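Endo-1,4-beta-xylanase (Bacteroides thetaiotaomicron VPI-5482, PDB 3KST) probably hydrolyses O-glycosidic bonds in xylan breakdown, as a calcium-binding enzyme of glycoside hydrolase family 43. Local coordinates at residues V84-E88 with S89-F93; V146-T149 with D150-I154. All coordinates share one frame; numbering follows the deposited sequence. Where two conformers were deposited one is given.

Interaction 1 (V84-E88 with S89-F93); sequences VYYVE and SKKKF
Tyr86 carries its ring away from its own backbone N (chi1 176°) and along the hairpin toward the turn, whereas Phe93, its non-hydrogen-bonded strand partner, has CG anti to its carbonyl carbon (chi1 -60°) and offers the Tyr86 side chain a ring face. The two make a T-shaped (edge-to-face) pair: Tyr86 CD1 stands over the middle of the Phe93 ring, 3.7 Å from Phe93 CZ, and the planes meet at 55°. Tyr86 CB continues the contact at 3.7 Å from Phe93 CE2. Further out, the Tyr86 ring passes beside the backbone of Lys91 and Lys92, leaving its OH 3.5 Å from Lys91 CG. Tyr32 meets both rings, and Met30 and Phe115 also pack on Phe93, so this side of the beta hairpin 80-87/92-99 is joined to strand 27-32 and to the loop that holds Phe115. The backbone bond from Val87 N to Lys92 O (3.0 Å) is close to straight, while the bonds that Val87 O accepts from Lys90 N and Lys91 N in the turn are weak. Lys91, which has positive phi, brings the chain back to the return strand. Its NZ lies 3.6 Å from Glu88 OE2, a long salt bridge between two exposed residues. Solvent would probably weaken that charge pair, whereas the contact of Tyr86 with Phe93 is apolar and continues into Tyr32 and Met30.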
loop_
_atom_site.group_PDB
_atom_site.type_symbol
_atom_site.label_atom_id
_atom_site.label_comp_id
_atom_site.label_asym_id
_atom_site.label_seq_id
_atom_site.Cartn_x
_atom_site.Cartn_y
_atom_site.Cartn_z
ATOM N N VAL A 84 -4.667 5.370 -3.542
ATOM C CA VAL A 84 -5.412 6.525 -4.067
ATOM C C VAL A 84 -4.946 7.797 -3.353
ATOM O O VAL A 84 -4.825 7.806 -2.116
ATOM C CB VAL A 84 -6.919 6.364 -3.881
ATOM C CG1 VAL A 84 -7.676 7.650 -4.249
ATOM C CG2 VAL A 84 -7.467 5.180 -4.731
ATOM N N TYR A 85 -4.761 8.871 -4.123
ATOM C CA TYR A 85 -4.279 10.137 -3.626
ATOM C C TYR A 85 -5.008 11.294 -4.299
ATOM O O TYR A 85 -5.201 11.289 -5.521
ATOM C CB TYR A 85 -2.779 10.336 -3.921
ATOM C CG TYR A 85 -1.928 9.115 -3.847
ATOM C CD1 TYR A 85 -1.482 8.608 -2.621
ATOM C CD2 TYR A 85 -1.570 8.437 -5.016
ATOM C CE1 TYR A 85 -0.677 7.482 -2.575
ATOM C CE2 TYR A 85 -0.802 7.332 -4.977
ATOM C CZ TYR A 85 -0.362 6.833 -3.755
ATOM O OH TYR A 85 0.411 5.721 -3.742
ATOM N N TYR A 86 -5.358 12.305 -3.504
ATOM C CA TYR A 86 -5.924 13.532 -4.031
ATOM C C TYR A 86 -4.681 14.368 -4.295
ATOM O O TYR A 86 -3.950 14.677 -3.352
ATOM C CB TYR A 86 -6.847 14.241 -3.049
ATOM C CG TYR A 86 -7.314 15.564 -3.624
ATOM C CD1 TYR A 86 -8.225 15.610 -4.675
ATOM C CD2 TYR A 86 -6.807 16.767 -3.131
ATOM C CE1 TYR A 86 -8.628 16.871 -5.247
ATOM C CE2 TYR A 86 -7.204 18.013 -3.670
ATOM C CZ TYR A 86 -8.115 18.058 -4.705
ATOM O OH TYR A 86 -8.453 19.299 -5.200
ATOM N N VAL A 87 -4.429 14.657 -5.570
ATOM C CA VAL A 87 -3.258 15.454 -5.959
ATOM C C VAL A 87 -3.678 16.931 -6.080
ATOM O O VAL A 87 -4.412 17.326 -7.002
ATOM C CB VAL A 87 -2.559 14.901 -7.215
ATOM C CG1 VAL A 87 -1.998 13.496 -6.940
ATOM C CG2 VAL A 87 -3.488 14.861 -8.373
ATOM N N GLU A 88 -3.203 17.737 -5.121
ATOM C CA GLU A 88 -3.519 19.179 -5.015
ATOM C C GLU A 88 -3.185 19.958 -6.291
ATOM O O GLU A 88 -3.984 20.809 -6.722
ATOM C CB GLU A 88 -2.821 19.820 -3.796
ATOM C CG GLU A 88 -3.547 21.038 -3.245
ATOM C CD GLU A 88 -4.880 20.687 -2.577
ATOM O OE1 GLU A 88 -4.934 19.702 -1.801
ATOM O OE2 GLU A 88 -5.882 21.399 -2.811
ATOM N N SER A 89 -2.008 19.644 -6.852
ATOM C CA SER A 89 -1.496 20.152 -8.144
ATOM C C SER A 89 -2.498 19.999 -9.289
ATOM O O SER A 89 -2.679 20.936 -10.069
ATOM C CB SER A 89 -0.203 19.387 -8.521
ATOM O OG SER A 89 0.306 19.773 -9.786
ATOM N N LYS A 90 -3.157 18.833 -9.361
ATOM C CA LYS A 90 -4.109 18.491 -10.442
ATOM C C LYS A 90 -5.598 18.613 -10.100
ATOM O O LYS A 90 -6.429 18.462 -11.000
ATOM C CB LYS A 90 -3.885 17.047 -10.921
ATOM C CG LYS A 90 -2.441 16.588 -11.062
ATOM C CD LYS A 90 -1.702 17.374 -12.091
ATOM C CE LYS A 90 -0.346 16.790 -12.334
ATOM N NZ LYS A 90 0.292 17.516 -13.427
ATOM N N LYS A 91 -5.921 18.823 -8.818
ATOM C CA LYS A 91 -7.312 18.874 -8.286
ATOM C C LYS A 91 -8.195 17.713 -8.755
ATOM O O LYS A 91 -9.313 17.892 -9.269
ATOM C CB LYS A 91 -7.956 20.257 -8.483
ATOM C CG LYS A 91 -7.211 21.330 -7.701
ATOM C CD LYS A 91 -7.931 22.665 -7.749
ATOM C CE LYS A 91 -7.300 23.674 -6.806
ATOM N NZ LYS A 91 -7.442 23.299 -5.373
ATOM N N LYS A 92 -7.648 16.507 -8.549
ATOM C CA LYS A 92 -8.226 15.250 -9.019
ATOM C C LYS A 92 -7.613 14.068 -8.228
ATOM O O LYS A 92 -6.487 14.173 -7.723
ATOM C CB LYS A 92 -7.879 15.117 -10.508
ATOM C CG LYS A 92 -8.712 14.164 -11.332
ATOM C CD LYS A 92 -8.375 14.202 -12.836
ATOM C CE LYS A 92 -8.603 15.583 -13.484
ATOM N NZ LYS A 92 -8.362 15.545 -14.950
ATOM N N PHE A 93 -8.351 12.964 -8.157
ATOM C CA PHE A 93 -7.884 11.738 -7.490
ATOM C C PHE A 93 -7.126 10.835 -8.478
ATOM O O PHE A 93 -7.547 10.655 -9.620
ATOM C CB PHE A 93 -9.056 10.987 -6.844
ATOM C CG PHE A 93 -9.771 11.804 -5.812
ATOM C CD1 PHE A 93 -10.771 12.704 -6.195
ATOM C CD2 PHE A 93 -9.415 11.715 -4.464
ATOM C CE1 PHE A 93 -11.425 13.483 -5.253
ATOM C CE2 PHE A 93 -10.062 12.515 -3.513
ATOM C CZ PHE A 93 -11.068 13.390 -3.913
#

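Interaction 2 (V146-T149 with D150-I154)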
loop_
_atom_site.group_PDB
_atom_site.type_symbol
_atom_site.label_atom_id
_atom_site.label_comp_id
_atom_site.label_asym_id
_atom_site.label_seq_id
_atom_site.Cartn_x
_atom_site.Cartn_y
_atom_site.Cartn_z
ATOM N N VAL A 146 7.913 -2.513 -7.404
ATOM C CA VAL A 146 8.719 -3.738 -7.408
ATOM C C VAL A 146 9.074 -4.147 -8.808
ATOM O O VAL A 146 8.183 -4.189 -9.666
ATOM C CB VAL A 146 7.918 -4.935 -6.811
ATOM C CG1 VAL A 146 8.600 -6.314 -7.108
ATOM C CG2 VAL A 146 7.690 -4.727 -5.294
ATOM N N ARG A 147 10.361 -4.405 -9.062
ATOM C CA ARG A 147 10.788 -5.054 -10.304
ATOM C C ARG A 147 11.305 -6.425 -9.871
ATOM O O ARG A 147 11.849 -6.591 -8.758
ATOM C CB ARG A 147 11.894 -4.307 -11.019
ATOM C CG ARG A 147 11.528 -2.895 -11.431
ATOM C CD ARG A 147 12.744 -2.158 -11.969
ATOM N NE ARG A 147 13.289 -2.736 -13.191
ATOM C CZ ARG A 147 14.498 -2.462 -13.710
ATOM N NH1 ARG A 147 15.334 -1.620 -13.105
ATOM N NH2 ARG A 147 14.878 -3.054 -14.834
ATOM N N PHE A 148 11.200 -7.377 -10.782
ATOM C CA PHE A 148 11.624 -8.758 -10.540
ATOM C C PHE A 148 13.063 -8.911 -11.037
ATOM O O PHE A 148 13.346 -9.626 -12.004
ATOM C CB PHE A 148 10.645 -9.721 -11.217
ATOM C CG PHE A 148 9.224 -9.415 -10.894
ATOM C CD1 PHE A 148 8.698 -9.752 -9.649
ATOM C CD2 PHE A 148 8.418 -8.746 -11.801
ATOM C CE1 PHE A 148 7.374 -9.450 -9.343
ATOM C CE2 PHE A 148 7.113 -8.437 -11.498
ATOM C CZ PHE A 148 6.580 -8.791 -10.271
ATOM N N THR A 149 13.975 -8.217 -10.359
ATOM C CA THR A 149 15.382 -8.152 -10.740
ATOM C C THR A 149 16.294 -9.059 -9.932
ATOM O O THR A 149 17.346 -9.455 -10.431
ATOM C CB THR A 149 15.906 -6.710 -10.662
ATOM O OG1 THR A 149 15.637 -6.143 -9.362
ATOM C CG2 THR A 149 15.230 -5.849 -11.744
ATOM N N ASP A 150 15.910 -9.366 -8.693
ATOM C CA ASP A 150 16.710 -10.256 -7.819
ATOM C C ASP A 150 15.772 -10.598 -6.680
ATOM O O ASP A 150 15.907 -10.106 -5.539
ATOM C CB ASP A 150 17.964 -9.548 -7.322
ATOM C CG ASP A 150 18.916 -10.477 -6.581
ATOM O OD1 ASP A 150 18.631 -11.689 -6.427
ATOM O OD2 ASP A 150 19.994 -9.978 -6.208
ATOM N N GLY A 151 14.825 -11.448 -7.050
ATOM C CA GLY A 151 13.620 -11.664 -6.297
ATOM C C GLY A 151 12.758 -10.447 -6.583
ATOM O O GLY A 151 12.994 -9.669 -7.565
ATOM N N ASN A 152 11.747 -10.235 -5.744
ATOM C CA ASN A 152 11.001 -8.991 -5.787
ATOM C C ASN A 152 11.869 -7.934 -5.107
ATOM O O ASN A 152 12.192 -8.086 -3.922
ATOM C CB ASN A 152 9.672 -9.082 -5.034
ATOM C CG ASN A 152 8.651 -9.983 -5.694
ATOM O OD1 ASN A 152 8.936 -10.795 -6.587
ATOM N ND2 ASN A 152 7.411 -9.829 -5.246
ATOM N N VAL A 153 12.244 -6.894 -5.864
ATOM C CA VAL A 153 13.069 -5.766 -5.377
ATOM C C VAL A 153 12.338 -4.447 -5.556
ATOM O O VAL A 153 11.750 -4.184 -6.610
ATOM C CB VAL A 153 14.421 -5.747 -6.117
ATOM C CG1 VAL A 153 15.320 -4.584 -5.639
ATOM C CG2 VAL A 153 15.107 -7.064 -5.896
ATOM N N ILE A 154 12.360 -3.623 -4.512
ATOM C CA ILE A 154 11.762 -2.312 -4.538
ATOM C C ILE A 154 12.709 -1.313 -5.222
ATOM O O ILE A 154 13.855 -1.128 -4.802
ATOM C CB ILE A 154 11.389 -1.808 -3.127
ATOM C CG1 ILE A 154 10.354 -2.768 -2.520
ATOM C CG2 ILE A 154 10.822 -0.360 -3.223
ATOM C CD1 ILE A 154 9.958 -2.464 -1.059
#
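Asn152 and Phe148 lie side by side on one face of the hairpin, pointing the same way, with Asn152 OD1 at the edge of the ring, in its plane, 3.2 Å from Phe148 CD1; amide and ring planes are turned 72° apart. The buried side is formed by Val146, whose CG1 lies 3.6 Å from Asn152 CB, together with Val153 and Ile154. Arg147 and Val153 exchange two backbone bonds, Arg147 N to Val153 O (2.8 Å) and Val153 N to Arg147 O (2.9 Å). These join the second and third strands of one blade of the five-bladed beta-propeller expected for this family, at the end facing Glu190, the predicted proton donor, whose OE1 accepts a hydrogen bond from Asn152 ND2. An alanine at Asn152 would remove that donor and is likely to leave Glu190 OE1 without this bond and the Phe148 edge without its polar neighbour. Toward solvent, at the exposed Phe148 and Thr149, the contact thins. Phe148 centres an inverse gamma turn closed by a weak bond, and chi1 of 53° sets Thr149 OG1 between its backbone N and carbonyl carbon, 3.5 Å from Val153 CB, where it is also hydrogen-bonded to Trp155 NE1. Asp150 turns away from the hairpin to salt bridges with Lys187 and Lys176.

Following the chain from the N terminus, past the first strands of the large mixed sheet, interaction 1 closes the short turn between strands 80-87 and 92-99. The chain then runs through strand 102-108 into the next sheet, where interaction 2 closes the turn between strands 141-148 and 152-158. The two hairpins follow in series, neither enclosing nor crossing the other, with centres about 28 Å apart and nearest atoms about 12 Å. They belong to successive sheets, consistent with neighbouring blades of the propeller. Tyr85 OH, in the strand of interaction 1, hydrogen-bonds to Leu133 N of the sheet that holds interaction 2, and within its own strand to the calcium ligand Glu83.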